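Local coordinates for protein probable 2-phosphosulfolactate phosphatase (Clostridium acetobutylicum, PDB 1VR0) that probably catalyses the magnesium-dependent hydrolysis of (2R)-O-phospho-3-sulfolactate to (2R)-3-sulfolactate and phosphate, at residues 157-161 with 162-166; 36-39 with 40-44; 168-171 with 172-176; 111-115 with 116-120; 17-20 with 21-25. All coordinates share one frame; numbering follows the deposited sequence.

Interaction 1 (157-161 with 162-166); sequences AGTYG and EFSID. With MG (magnesium ion), chain D; 3SL ((2R)-3-sulfolactic acid), chain E.
T159 and E162 are the corner residues of a type I' beta turn, whose two central residues, Y160 and G161, both have positive phi, and two backbone bonds join the corners. T159 N donates to E162 O at 3.1 Å, arriving in the carbonyl plane; E162 N returns a bond to T159 O at 3.0 Å but comes in 59° above that carbonyl's plane and with the more bent N-H...O angle, 135°. Next to the turn the CA of G158 lies 3.2 Å from E162 O, a CA-H...O contact. The T159 methyl CG2 reaches S164, coming within 3.2 Å of its OG, while S164 CB rests on the CA of G158. With OG swung anti to the backbone N (chi1 -153°), the S164 hydroxyl donates to OD1 of D166 at 2.6 Å, meeting the carboxylate on its syn side. OD2 of the same carboxylate accepts a bond from water 1 at 2.7 Å. That water coordinates magnesium, making D166 a second-shell residue held in orientation by S164. G158 O binds the metal directly at 2.5 Å, and D38 and D167 supply the other protein ligands. Y160 carries its ring out of the turn toward the sulfolactate. The whole is a metal-binding loop at the C-terminal end of strand 152-156, leading into helix 165-181 beside the active site.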
loop_
_atom_site.group_PDB
_atom_site.type_symbol
_atom_site.label_atom_id
_atom_site.label_comp_id
_atom_site.label_asym_id
_atom_site.label_seq_id
_atom_site.Cartn_x
_atom_site.Cartn_y
_atom_site.Cartn_z
ATOM N N ALA A 157 9.949 -3.188 4.150
ATOM C CA ALA A 157 11.026 -2.478 3.449
ATOM C C ALA A 157 10.642 -2.323 1.978
ATOM O O ALA A 157 10.944 -1.314 1.352
ATOM C CB ALA A 157 12.326 -3.203 3.582
ATOM N N GLY A 158 9.922 -3.315 1.445
ATOM C CA GLY A 158 9.581 -3.347 0.024
ATOM C C GLY A 158 10.852 -3.597 -0.764
ATOM O O GLY A 158 11.844 -4.072 -0.195
ATOM N N THR A 159 10.830 -3.306 -2.054
ATOM C CA THR A 159 12.042 -3.344 -2.838
ATOM C C THR A 159 12.078 -2.081 -3.689
ATOM O O THR A 159 11.112 -1.757 -4.366
ATOM C CB THR A 159 12.161 -4.680 -3.653
ATOM O OG1 THR A 159 13.110 -4.547 -4.708
ATOM C CG2 THR A 159 10.868 -5.078 -4.285
ATOM N N TYR A 160 13.195 -1.374 -3.617
ATOM C CA TYR A 160 13.372 -0.138 -4.349
ATOM C C TYR A 160 12.214 0.831 -4.128
ATOM O O TYR A 160 11.719 1.433 -5.058
ATOM C CB TYR A 160 13.557 -0.417 -5.854
ATOM C CG TYR A 160 14.802 -1.210 -6.131
ATOM C CD1 TYR A 160 16.065 -0.605 -6.021
ATOM C CD2 TYR A 160 14.741 -2.564 -6.480
ATOM C CE1 TYR A 160 17.240 -1.315 -6.276
ATOM C CE2 TYR A 160 15.915 -3.309 -6.727
ATOM C CZ TYR A 160 17.170 -2.678 -6.622
ATOM O OH TYR A 160 18.368 -3.382 -6.850
ATOM N N GLY A 161 11.787 0.971 -2.888
ATOM C CA GLY A 161 10.686 1.873 -2.576
ATOM C C GLY A 161 9.312 1.495 -3.092
ATOM O O GLY A 161 8.479 2.366 -3.303
ATOM N N GLU A 162 9.066 0.212 -3.285
ATOM C CA GLU A 162 7.790 -0.244 -3.748
ATOM C C GLU A 162 7.249 -1.407 -2.937
ATOM O O GLU A 162 7.967 -2.282 -2.469
ATOM C CB GLU A 162 7.871 -0.680 -5.208
ATOM C CG GLU A 162 8.769 0.227 -6.045
ATOM C CD GLU A 162 8.115 0.768 -7.304
ATOM O OE1 GLU A 162 7.567 -0.030 -8.130
ATOM O OE2 GLU A 162 8.196 2.012 -7.484
ATOM N N PHE A 163 5.942 -1.395 -2.816
ATOM C CA PHE A 163 5.195 -2.503 -2.309
ATOM C C PHE A 163 5.762 -3.793 -2.887
ATOM O O PHE A 163 5.870 -3.930 -4.115
ATOM C CB PHE A 163 3.728 -2.273 -2.756
ATOM C CG PHE A 163 2.760 -3.251 -2.221
ATOM C CD1 PHE A 163 2.800 -4.575 -2.609
ATOM C CD2 PHE A 163 1.761 -2.841 -1.383
ATOM C CE1 PHE A 163 1.871 -5.489 -2.146
ATOM C CE2 PHE A 163 0.815 -3.744 -0.912
ATOM C CZ PHE A 163 0.879 -5.076 -1.306
ATOM N N SER A 164 6.078 -4.745 -2.009
ATOM C CA SER A 164 6.608 -6.043 -2.411
ATOM C C SER A 164 5.825 -7.157 -1.738
ATOM O O SER A 164 5.641 -7.173 -0.514
ATOM C CB SER A 164 8.074 -6.144 -2.039
ATOM O OG SER A 164 8.742 -7.041 -2.903
ATOM N N ILE A 165 5.364 -8.094 -2.557
ATOM C CA ILE A 165 4.560 -9.227 -2.087
ATOM C C ILE A 165 5.222 -10.073 -0.998
ATOM O O ILE A 165 4.539 -10.543 -0.097
ATOM C CB ILE A 165 4.115 -10.103 -3.277
ATOM C CG1 ILE A 165 2.845 -9.495 -3.884
ATOM C CG2 ILE A 165 3.873 -11.530 -2.847
ATOM C CD1 ILE A 165 2.399 -10.081 -5.190
ATOM N N ASP A 166 6.536 -10.267 -1.071
ATOM C CA ASP A 166 7.249 -11.045 -0.018
ATOM C C ASP A 166 7.071 -10.375 1.354
ATOM O O ASP A 166 6.640 -11.014 2.328
ATOM C CB ASP A 166 8.755 -11.241 -0.342
ATOM C CG ASP A 166 9.462 -9.950 -0.756
ATOM O OD1 ASP A 166 8.809 -8.938 -1.078
ATOM O OD2 ASP A 166 10.696 -9.939 -0.778
HETATM MG MG MG D . 12.164 -6.388 0.754
HETATM O O11 3SL E . 17.754 -6.250 -4.974
HETATM C C1 3SL E . 18.093 -7.339 -4.470
HETATM O O12 3SL E . 18.155 -8.434 -5.084
HETATM C C2 3SL E . 18.446 -7.306 -3.031
HETATM O O2 3SL E . 17.511 -6.442 -2.392
HETATM C C3 3SL E . 18.405 -8.731 -2.515
HETATM S S 3SL E . 18.538 -8.793 -0.860
HETATM O O3S 3SL E . 19.920 -9.138 -0.485
HETATM O O1S 3SL E . 17.918 -7.628 -0.143
HETATM O O2S 3SL E . 17.818 -9.993 -0.416
HETATM O O HOH W 1 12.093 -8.880 1.238
HETATM O O HOH W 2 11.938 -7.365 -1.511
#

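Interaction 2 (36-39 with 40-44); sequences VIDM and LRATS. With MG (magnesium ion), chain D; 3SL ((2R)-3-sulfolactic acid), chain E.
D38 and T43 grip each other through two bonds, and this is the tight part of the contact. D38 N donates to T43 OG1 at 2.9 Å, and T43 N donates to D38 O at 3.0 Å from 38° above the carbonyl plane. The threonine hydroxyl lies between its own N and carbonyl carbon (chi1 54°), which aims it back at the strand end; it is also bonded to G133 O. The T43 methyl CG2 meanwhile packs 3.6 Å from V36 O. One residue on, S44 OG donates to M39 O at 2.7 Å, tilted only slightly from the carbonyl plane, while M39 and L40 lie side by side with CE of the selenomethionine against CG of the leucine. Toward the metal and ligand the hold is looser and partly made by water. A42 N makes only a weak bond to D38 OD2, at 3.4 Å, whereas OD1 of D38 binds magnesium. L40 N donates to metal-bound water 1 at 2.8 Å, tying the backbone indirectly to the ion. R41, preceded by a cis peptide, leads away from the turn: its guanidinium meets the sulfonate edge-on and in plane, NH1 donating to O3S at 3.0 Å, while NH2 forms a salt bridge with D225. The segments join the C-terminal end of strand 33-37, bonded to strands 129-133 and 152-156, to the start of helix 42-51, with helix 165-181 against I37, M39 and L40 and helix 117-123 against V36.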
loop_
_atom_site.group_PDB
_atom_site.type_symbol
_atom_site.label_atom_id
_atom_site.label_comp_id
_atom_site.label_asym_id
_atom_site.label_seq_id
_atom_site.Cartn_x
_atom_site.Cartn_y
_atom_site.Cartn_z
ATOM N N VAL A 36 10.081 -4.241 11.538
ATOM C CA VAL A 36 10.652 -4.058 10.220
ATOM C C VAL A 36 10.799 -5.414 9.515
ATOM O O VAL A 36 11.315 -6.388 10.090
ATOM C CB VAL A 36 11.979 -3.327 10.287
ATOM C CG1 VAL A 36 12.545 -3.191 8.906
ATOM C CG2 VAL A 36 11.802 -1.948 10.926
ATOM N N ILE A 37 10.343 -5.467 8.267
ATOM C CA ILE A 37 10.409 -6.689 7.466
ATOM C C ILE A 37 11.113 -6.485 6.125
ATOM O O ILE A 37 10.731 -5.639 5.329
ATOM C CB ILE A 37 8.999 -7.276 7.291
ATOM C CG1 ILE A 37 8.487 -7.729 8.665
ATOM C CG2 ILE A 37 9.005 -8.479 6.390
ATOM C CD1 ILE A 37 7.011 -7.955 8.699
ATOM N N ASP A 38 12.170 -7.255 5.907
ATOM C CA ASP A 38 12.805 -7.376 4.577
ATOM C C ASP A 38 13.191 -8.861 4.425
ATOM O O ASP A 38 14.354 -9.228 4.560
ATOM C CB ASP A 38 14.033 -6.450 4.474
ATOM C CG ASP A 38 14.604 -6.377 3.072
ATOM O OD1 ASP A 38 13.821 -6.265 2.124
ATOM O OD2 ASP A 38 15.842 -6.409 2.874
HETATM N N MSE A 39 12.218 -9.728 4.174
HETATM C CA MSE A 39 12.460 -11.169 4.355
HETATM C C MSE A 39 13.417 -11.768 3.330
HETATM O O MSE A 39 14.066 -12.806 3.596
HETATM C CB MSE A 39 11.154 -11.964 4.383
HETATM C CG MSE A 39 10.334 -11.807 3.144
HETATM SE SE MSE A 39 9.108 -13.321 2.798
HETATM C CE MSE A 39 10.399 -14.794 2.890
ATOM N N LEU A 40 13.513 -11.126 2.171
ATOM C CA LEU A 40 14.433 -11.596 1.139
ATOM C C LEU A 40 15.361 -10.462 0.831
ATOM O O LEU A 40 15.166 -9.790 -0.202
ATOM C CB LEU A 40 13.672 -12.008 -0.130
ATOM C CG LEU A 40 12.930 -13.333 0.045
ATOM C CD1 LEU A 40 12.003 -13.659 -1.150
ATOM C CD2 LEU A 40 13.877 -14.477 0.286
ATOM N N ARG A 41 16.400 -10.241 1.656
ATOM C CA ARG A 41 16.900 -11.162 2.685
ATOM C C ARG A 41 17.385 -10.511 3.975
ATOM O O ARG A 41 17.686 -11.234 4.931
ATOM C CB ARG A 41 18.074 -11.993 2.136
ATOM C CG ARG A 41 17.730 -12.942 0.988
ATOM C CD ARG A 41 18.984 -13.437 0.285
ATOM N NE ARG A 41 19.649 -12.374 -0.487
ATOM C CZ ARG A 41 20.890 -12.444 -0.972
ATOM N NH1 ARG A 41 21.399 -11.432 -1.651
ATOM N NH2 ARG A 41 21.632 -13.523 -0.796
ATOM N N ALA A 42 17.435 -9.180 4.038
ATOM C CA ALA A 42 18.102 -8.475 5.170
ATOM C C ALA A 42 17.631 -8.864 6.580
ATOM O O ALA A 42 18.459 -9.103 7.436
ATOM C CB ALA A 42 18.034 -6.962 5.020
ATOM N N THR A 43 16.326 -8.925 6.832
ATOM C CA THR A 43 15.872 -9.256 8.165
ATOM C C THR A 43 15.962 -10.740 8.438
ATOM O O THR A 43 15.987 -11.137 9.599
ATOM C CB THR A 43 14.465 -8.768 8.479
ATOM O OG1 THR A 43 13.537 -9.235 7.497
ATOM C CG2 THR A 43 14.463 -7.276 8.509
ATOM N N SER A 44 16.017 -11.557 7.385
ATOM C CA SER A 44 16.307 -12.983 7.550
ATOM C C SER A 44 17.773 -13.178 7.930
ATOM O O SER A 44 18.088 -14.061 8.732
ATOM C CB SER A 44 15.965 -13.758 6.282
ATOM O OG SER A 44 14.569 -13.680 6.078
HETATM MG MG MG D . 12.164 -6.388 0.754
HETATM O O11 3SL E . 17.754 -6.250 -4.974
HETATM C C1 3SL E . 18.093 -7.339 -4.470
HETATM O O12 3SL E . 18.155 -8.434 -5.084
HETATM C C2 3SL E . 18.446 -7.306 -3.031
HETATM O O2 3SL E . 17.511 -6.442 -2.392
HETATM C C3 3SL E . 18.405 -8.731 -2.515
HETATM S S 3SL E . 18.538 -8.793 -0.860
HETATM O O3S 3SL E . 19.920 -9.138 -0.485
HETATM O O1S 3SL E . 17.918 -7.628 -0.143
HETATM O O2S 3SL E . 17.818 -9.993 -0.416
HETATM O O HOH W 1 12.093 -8.880 1.238
HETATM O O HOH W 2 11.938 -7.365 -1.511
#

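Interaction 3 (168-171 with 172-176); sequences FICS and GYIIN
A chi1 of -176° at C170 carries SG to the side opposite the backbone N, where it meets the far end of I174, whose CG1 sits beside the backbone N (chi1 -68°) and whose chain is extended at chi2. The result is a light apolar touch, SG of C170 to CD1 of I174 at 4.3 Å, one turn of helix apart. I175 adopts nearly the same shape, which lays its branch alongside the preceding turn: CG1 is 3.2 Å and CD1 3.4 Å from S171 O. Its neighbour I174 does likewise, CG1 lying 3.4 Å from C170 O. Y173 swings the other way, and its ring leaves the segment to meet that of Y198. The S171 hydroxyl turns back, bonding to D167 O a turn earlier and to N156 on the adjoining strand, so its polar end is satisfied within the buried interface. Beneath the side chains run the regular i to i+4 bonds: G172 N to F168 O at 3.0 Å, Y173 N to I169 O at 2.9 Å, and then the pairs from I174 to C170 and from I175 to S171. All four N-H groups point fairly straight at their acceptors, as in an undistorted alpha-helix. S171 and I175 share the face turned to strands 13-18 and 152-156, with F168 also on L17 and N156. This is the helix of a beta-alpha-beta crossover, carrying the chain from strand 152-156 past strand 13-18 to parallel strand 185-187.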
loop_
_atom_site.group_PDB
_atom_site.type_symbol
_atom_site.label_atom_id
_atom_site.label_comp_id
_atom_site.label_asym_id
_atom_site.label_seq_id
_atom_site.Cartn_x
_atom_site.Cartn_y
_atom_site.Cartn_z
ATOM N N PHE A 168 4.904 -8.243 2.274
ATOM C CA PHE A 168 3.503 -8.075 2.588
ATOM C C PHE A 168 2.920 -9.361 3.158
ATOM O O PHE A 168 2.210 -9.328 4.171
ATOM C CB PHE A 168 2.762 -7.667 1.322
ATOM C CG PHE A 168 1.339 -7.155 1.538
ATOM C CD1 PHE A 168 1.109 -5.923 2.127
ATOM C CD2 PHE A 168 0.241 -7.873 1.064
ATOM C CE1 PHE A 168 -0.199 -5.437 2.295
ATOM C CE2 PHE A 168 -1.049 -7.385 1.227
ATOM C CZ PHE A 168 -1.265 -6.159 1.837
ATOM N N ILE A 169 3.216 -10.505 2.533
ATOM C CA ILE A 169 2.657 -11.756 3.024
ATOM C C ILE A 169 3.271 -12.110 4.370
ATOM O O ILE A 169 2.616 -12.684 5.244
ATOM C CB ILE A 169 2.799 -12.911 2.007
ATOM C CG1 ILE A 169 1.972 -14.129 2.470
ATOM C CG2 ILE A 169 4.239 -13.292 1.762
ATOM C CD1 ILE A 169 1.684 -15.167 1.346
ATOM N N CYS A 170 4.546 -11.771 4.530
ATOM C CA CYS A 170 5.243 -12.010 5.775
ATOM C C CYS A 170 4.609 -11.168 6.870
ATOM O O CYS A 170 4.421 -11.662 7.959
ATOM C CB CYS A 170 6.712 -11.661 5.627
ATOM S SG CYS A 170 7.654 -12.060 7.122
ATOM N N SER A 171 4.240 -9.919 6.555
ATOM C CA SER A 171 3.459 -9.099 7.496
ATOM C C SER A 171 2.184 -9.791 7.911
ATOM O O SER A 171 1.832 -9.820 9.071
ATOM C CB SER A 171 3.054 -7.780 6.893
ATOM O OG SER A 171 4.169 -7.045 6.430
ATOM N N GLY A 172 1.482 -10.338 6.934
ATOM C CA GLY A 172 0.250 -11.072 7.159
ATOM C C GLY A 172 0.415 -12.258 8.068
ATOM O O GLY A 172 -0.426 -12.497 8.917
ATOM N N TYR A 173 1.490 -13.007 7.873
ATOM C CA TYR A 173 1.774 -14.148 8.714
ATOM C C TYR A 173 1.927 -13.724 10.156
ATOM O O TYR A 173 1.391 -14.382 11.074
ATOM C CB TYR A 173 3.055 -14.827 8.232
ATOM C CG TYR A 173 3.645 -15.820 9.171
ATOM C CD1 TYR A 173 2.888 -16.869 9.680
ATOM C CD2 TYR A 173 4.997 -15.753 9.511
ATOM C CE1 TYR A 173 3.469 -17.813 10.511
ATOM C CE2 TYR A 173 5.571 -16.685 10.334
ATOM C CZ TYR A 173 4.813 -17.707 10.838
ATOM O OH TYR A 173 5.420 -18.631 11.684
ATOM N N ILE A 174 2.659 -12.632 10.353
ATOM C CA ILE A 174 2.956 -12.154 11.689
ATOM C C ILE A 174 1.680 -11.629 12.361
ATOM O O ILE A 174 1.433 -11.906 13.528
ATOM C CB ILE A 174 4.084 -11.127 11.630
ATOM C CG1 ILE A 174 5.379 -11.858 11.226
ATOM C CG2 ILE A 174 4.258 -10.412 12.956
ATOM C CD1 ILE A 174 6.608 -11.025 11.130
ATOM N N ILE A 175 0.880 -10.884 11.606
ATOM C CA ILE A 175 -0.384 -10.372 12.095
ATOM C C ILE A 175 -1.259 -11.561 12.507
ATOM O O ILE A 175 -1.861 -11.569 13.564
ATOM C CB ILE A 175 -1.058 -9.519 11.017
ATOM C CG1 ILE A 175 -0.273 -8.218 10.855
ATOM C CG2 ILE A 175 -2.518 -9.241 11.348
ATOM C CD1 ILE A 175 -0.573 -7.473 9.561
ATOM N N ASN A 176 -1.269 -12.597 11.686
ATOM C CA ASN A 176 -2.025 -13.782 11.992
ATOM C C ASN A 176 -1.611 -14.413 13.293
ATOM O O ASN A 176 -2.440 -14.894 14.025
ATOM C CB ASN A 176 -1.885 -14.813 10.881
ATOM C CG ASN A 176 -3.020 -15.801 10.888
ATOM O OD1 ASN A 176 -2.895 -16.908 11.367
ATOM N ND2 ASN A 176 -4.157 -15.359 10.417
#

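Interaction 4 (111-115 with 116-120); sequences IMTTT and NGTRA
R119 turns the edge of its guanidinium, in plane, toward T115 O and OD1 of N116; NH1 lies 3.7 Å from T115 O. Chi1 (-57°) and an extended chi2 set the aliphatic part alongside the same oxygen, CD being 3.1 Å from T115 O, and the bend at chi3 (34°) then turns NE and the guanidinium, whose NH2 makes a salt bridge to D22. The second flat group, the N116 amide, has the T115 methyl beside it: CG2 is 3.4 Å from OD1 and 3.7 Å from ND2, the two side chains pointing the same way. OD1 is further fixed by a bond to Y160 N. Deeper in, T114 and T118 cross obliquely and exchange bonds. T114 N donates to T118 OG1 at 3.0 Å, nearly straight at 168°, and T118 N donates to T114 OG1 at 3.2 Å. Water 3 links T114 OG1 to N116 N, which donates to it at 2.8 Å. Hydroxyls thus satisfy backbone N-H groups on both sides of the junction between strand 109-113 and helix 117-123. This reciprocal polar bracing implies a turn of defined shape, presenting T115 and N116 to the sulfolactate pocket.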
loop_
_atom_site.group_PDB
_atom_site.type_symbol
_atom_site.label_atom_id
_atom_site.label_comp_id
_atom_site.label_asym_id
_atom_site.label_seq_id
_atom_site.Cartn_x
_atom_site.Cartn_y
_atom_site.Cartn_z
ATOM N N ILE A 111 28.701 -5.222 10.650
ATOM C CA ILE A 111 28.374 -3.965 10.017
ATOM C C ILE A 111 27.697 -4.322 8.685
ATOM O O ILE A 111 28.275 -4.998 7.844
ATOM C CB ILE A 111 29.612 -3.118 9.713
ATOM C CG1 ILE A 111 30.563 -2.992 10.915
ATOM C CG2 ILE A 111 29.220 -1.747 9.237
ATOM C CD1 ILE A 111 29.941 -2.545 12.221
HETATM N N MSE A 112 26.462 -3.886 8.492
HETATM C CA MSE A 112 25.824 -4.107 7.206
HETATM C C MSE A 112 25.052 -2.956 6.619
HETATM O O MSE A 112 24.509 -2.106 7.325
HETATM C CB MSE A 112 24.922 -5.342 7.217
HETATM C CG MSE A 112 24.020 -5.529 8.395
HETATM SE SE MSE A 112 22.666 -7.025 8.121
HETATM C CE MSE A 112 23.671 -8.198 6.674
ATOM N N THR A 113 25.025 -2.964 5.295
ATOM C CA THR A 113 24.264 -2.028 4.525
ATOM C C THR A 113 23.621 -2.818 3.398
ATOM O O THR A 113 24.280 -3.646 2.757
ATOM C CB THR A 113 25.147 -0.883 4.002
ATOM O OG1 THR A 113 24.334 0.018 3.257
ATOM C CG2 THR A 113 26.305 -1.370 3.131
ATOM N N THR A 114 22.324 -2.599 3.192
ATOM C CA THR A 114 21.574 -3.299 2.152
ATOM C C THR A 114 20.688 -2.357 1.355
ATOM O O THR A 114 20.527 -1.173 1.693
ATOM C CB THR A 114 20.705 -4.482 2.708
ATOM O OG1 THR A 114 19.592 -3.999 3.464
ATOM C CG2 THR A 114 21.503 -5.421 3.565
ATOM N N THR A 115 20.137 -2.901 0.274
ATOM C CA THR A 115 19.348 -2.143 -0.685
ATOM C C THR A 115 18.042 -1.589 -0.045
ATOM O O THR A 115 17.754 -0.415 -0.204
ATOM C CB THR A 115 19.068 -3.019 -1.969
ATOM O OG1 THR A 115 20.281 -3.227 -2.733
ATOM C CG2 THR A 115 18.021 -2.354 -2.870
ATOM N N ASN A 116 17.337 -2.420 0.737
ATOM C CA ASN A 116 16.016 -2.095 1.307
ATOM C C ASN A 116 15.911 -2.133 2.855
ATOM O O ASN A 116 15.587 -1.105 3.509
ATOM C CB ASN A 116 15.015 -3.070 0.711
ATOM C CG ASN A 116 15.035 -3.025 -0.798
ATOM O OD1 ASN A 116 15.006 -1.935 -1.387
ATOM N ND2 ASN A 116 15.137 -4.194 -1.438
ATOM N N GLY A 117 16.192 -3.303 3.439
ATOM C CA GLY A 117 16.078 -3.515 4.883
ATOM C C GLY A 117 16.709 -2.460 5.784
ATOM O O GLY A 117 16.057 -1.967 6.710
ATOM N N THR A 118 17.961 -2.085 5.505
ATOM C CA THR A 118 18.698 -1.150 6.360
ATOM C C THR A 118 18.112 0.268 6.346
ATOM O O THR A 118 18.128 0.952 7.378
ATOM C CB THR A 118 20.257 -1.166 6.039
ATOM O OG1 THR A 118 20.562 -0.716 4.692
ATOM C CG2 THR A 118 20.816 -2.572 6.287
ATOM N N ARG A 119 17.566 0.676 5.193
ATOM C CA ARG A 119 16.823 1.952 5.045
ATOM C C ARG A 119 15.527 1.978 5.915
ATOM O O ARG A 119 15.213 2.969 6.587
ATOM C CB ARG A 119 16.464 2.162 3.562
ATOM C CG ARG A 119 17.707 2.151 2.592
ATOM C CD ARG A 119 17.335 2.339 1.062
ATOM N NE ARG A 119 16.173 3.231 0.877
ATOM C CZ ARG A 119 15.030 2.932 0.249
ATOM N NH1 ARG A 119 14.804 1.761 -0.373
ATOM N NH2 ARG A 119 14.085 3.848 0.216
ATOM N N ALA A 120 14.774 0.882 5.860
ATOM C CA ALA A 120 13.550 0.749 6.641
ATOM C C ALA A 120 13.833 0.817 8.171
ATOM O O ALA A 120 13.039 1.382 8.954
ATOM C CB ALA A 120 12.855 -0.560 6.299
HETATM O O HOH W 3 17.936 -5.056 1.302
#

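Interaction 5 (17-20 with 21-25); sequences LIIS and ADDIK
I18, the last residue of strand 13-18, points its side chain at the returning chain. Its CG2, anti to the backbone N, lies 3.7 Å from D23 O and 4.1 Å from CG1 of I24, giving a small apolar contact below the turn. I19 follows with its CG1 branch between the backbone N and carbonyl carbon (chi1 60°), which lays that arm across the D23 carboxylate, CD1 being 3.6 Å from OD2. The other branch packs on F163. S20 then starts two superposed turns. Its OG accepts from D22 N at 3.0 Å, an ST turn, and its O accepts from D23 N at 2.9 Å, closing a beta turn from S20 to D23; the donor of the latter stands 58° above the carbonyl plane. The same hydroxyl donates to OD2 of D23 at 3.0 Å, approaching from above the carboxylate plane. Two bonds therefore fix the rotation of the serine OG, and the aspartate is held over the turn that its own N-H helps to close. Away from this clasp, the backbone O of D22 accepts from K25 NZ of the second subunit.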
loop_
_atom_site.group_PDB
_atom_site.type_symbol
_atom_site.label_atom_id
_atom_site.label_comp_id
_atom_site.label_asym_id
_atom_site.label_seq_id
_atom_site.Cartn_x
_atom_site.Cartn_y
_atom_site.Cartn_z
ATOM N N LEU A 17 0.167 -1.097 8.749
ATOM C CA LEU A 17 1.196 -1.592 7.850
ATOM C C LEU A 17 1.651 -0.455 6.928
ATOM O O LEU A 17 0.829 0.315 6.432
ATOM C CB LEU A 17 0.644 -2.746 7.038
ATOM C CG LEU A 17 1.632 -3.411 6.101
ATOM C CD1 LEU A 17 1.256 -4.886 5.996
ATOM C CD2 LEU A 17 1.659 -2.777 4.713
ATOM N N ILE A 18 2.963 -0.356 6.727
ATOM C CA ILE A 18 3.541 0.580 5.801
ATOM C C ILE A 18 4.164 -0.267 4.684
ATOM O O ILE A 18 4.849 -1.249 4.950
ATOM C CB ILE A 18 4.570 1.403 6.494
ATOM C CG1 ILE A 18 3.860 2.360 7.457
ATOM C CG2 ILE A 18 5.417 2.132 5.484
ATOM C CD1 ILE A 18 4.774 3.160 8.365
ATOM N N ILE A 19 3.932 0.127 3.443
ATOM C CA ILE A 19 4.207 -0.728 2.312
ATOM C C ILE A 19 5.649 -0.661 1.759
ATOM O O ILE A 19 5.997 -1.503 0.930
ATOM C CB ILE A 19 3.233 -0.447 1.159
ATOM C CG1 ILE A 19 3.358 1.015 0.685
ATOM C CG2 ILE A 19 1.807 -0.747 1.594
ATOM C CD1 ILE A 19 2.937 1.210 -0.790
ATOM N N SER A 20 6.463 0.307 2.192
ATOM C CA SER A 20 7.826 0.399 1.690
ATOM C C SER A 20 8.639 1.414 2.470
ATOM O O SER A 20 8.082 2.325 3.062
ATOM C CB SER A 20 7.836 0.800 0.203
ATOM O OG SER A 20 8.188 2.171 0.018
ATOM N N ALA A 21 9.962 1.271 2.410
ATOM C CA ALA A 21 10.896 2.234 3.016
ATOM C C ALA A 21 10.686 3.689 2.555
ATOM O O ALA A 21 10.938 4.614 3.321
ATOM C CB ALA A 21 12.341 1.794 2.748
ATOM N N ASP A 22 10.220 3.874 1.326
ATOM C CA ASP A 22 9.918 5.206 0.789
ATOM C C ASP A 22 8.528 5.706 1.136
ATOM O O ASP A 22 8.160 6.806 0.739
ATOM C CB ASP A 22 10.083 5.221 -0.735
ATOM C CG ASP A 22 11.538 5.154 -1.167
ATOM O OD1 ASP A 22 12.409 5.710 -0.481
ATOM O OD2 ASP A 22 11.861 4.552 -2.197
ATOM N N ASP A 23 7.757 4.915 1.878
ATOM C CA ASP A 23 6.418 5.333 2.301
ATOM C C ASP A 23 6.273 5.483 3.817
ATOM O O ASP A 23 5.171 5.655 4.318
ATOM C CB ASP A 23 5.391 4.382 1.728
ATOM C CG ASP A 23 5.280 4.521 0.227
ATOM O OD1 ASP A 23 4.894 5.647 -0.209
ATOM O OD2 ASP A 23 5.623 3.540 -0.508
ATOM N N ILE A 24 7.382 5.499 4.546
ATOM C CA ILE A 24 7.324 5.730 5.969
ATOM C C ILE A 24 7.023 7.201 6.252
ATOM O O ILE A 24 7.628 8.083 5.673
ATOM C CB ILE A 24 8.634 5.407 6.620
ATOM C CG1 ILE A 24 8.915 3.934 6.535
ATOM C CG2 ILE A 24 8.629 5.801 8.071
ATOM C CD1 ILE A 24 10.302 3.599 6.912
ATOM N N LYS A 25 6.077 7.463 7.134
ATOM C CA LYS A 25 5.829 8.815 7.617
ATOM C C LYS A 25 5.949 8.701 9.120
ATOM O O LYS A 25 5.372 7.789 9.713
ATOM C CB LYS A 25 4.438 9.304 7.187
ATOM C CG LYS A 25 4.269 9.545 5.668
ATOM C CD LYS A 25 2.826 9.181 5.227
ATOM C CE LYS A 25 2.462 9.537 3.743
ATOM N NZ LYS A 25 2.051 10.968 3.587
#

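The touching residues of interactions 2 and 3 are all buried, and those of interaction 4 largely so; interactions 1 and 5 are partly covered and bond to the second subunit, which interaction 3 meets only through F168. Interactions 1 and 3 share helix 165-181, its first turn serving the metal and its middle backing the sheet. Interactions 2 and 4 are both strand-to-helix junctions clasped by threonine hydroxyls, though on different sheets, while interaction 5 uses a serine and an aspartate in a loop. Only interactions 1 and 2 contribute magnesium ligands, and they share the metal-bound waters; N116 of interaction 4 joins them at the pocket. Interaction 3 differs most, relying on helical backbone bonds and apolar packing. The R119–D22 salt bridge ties interactions 4 and 5.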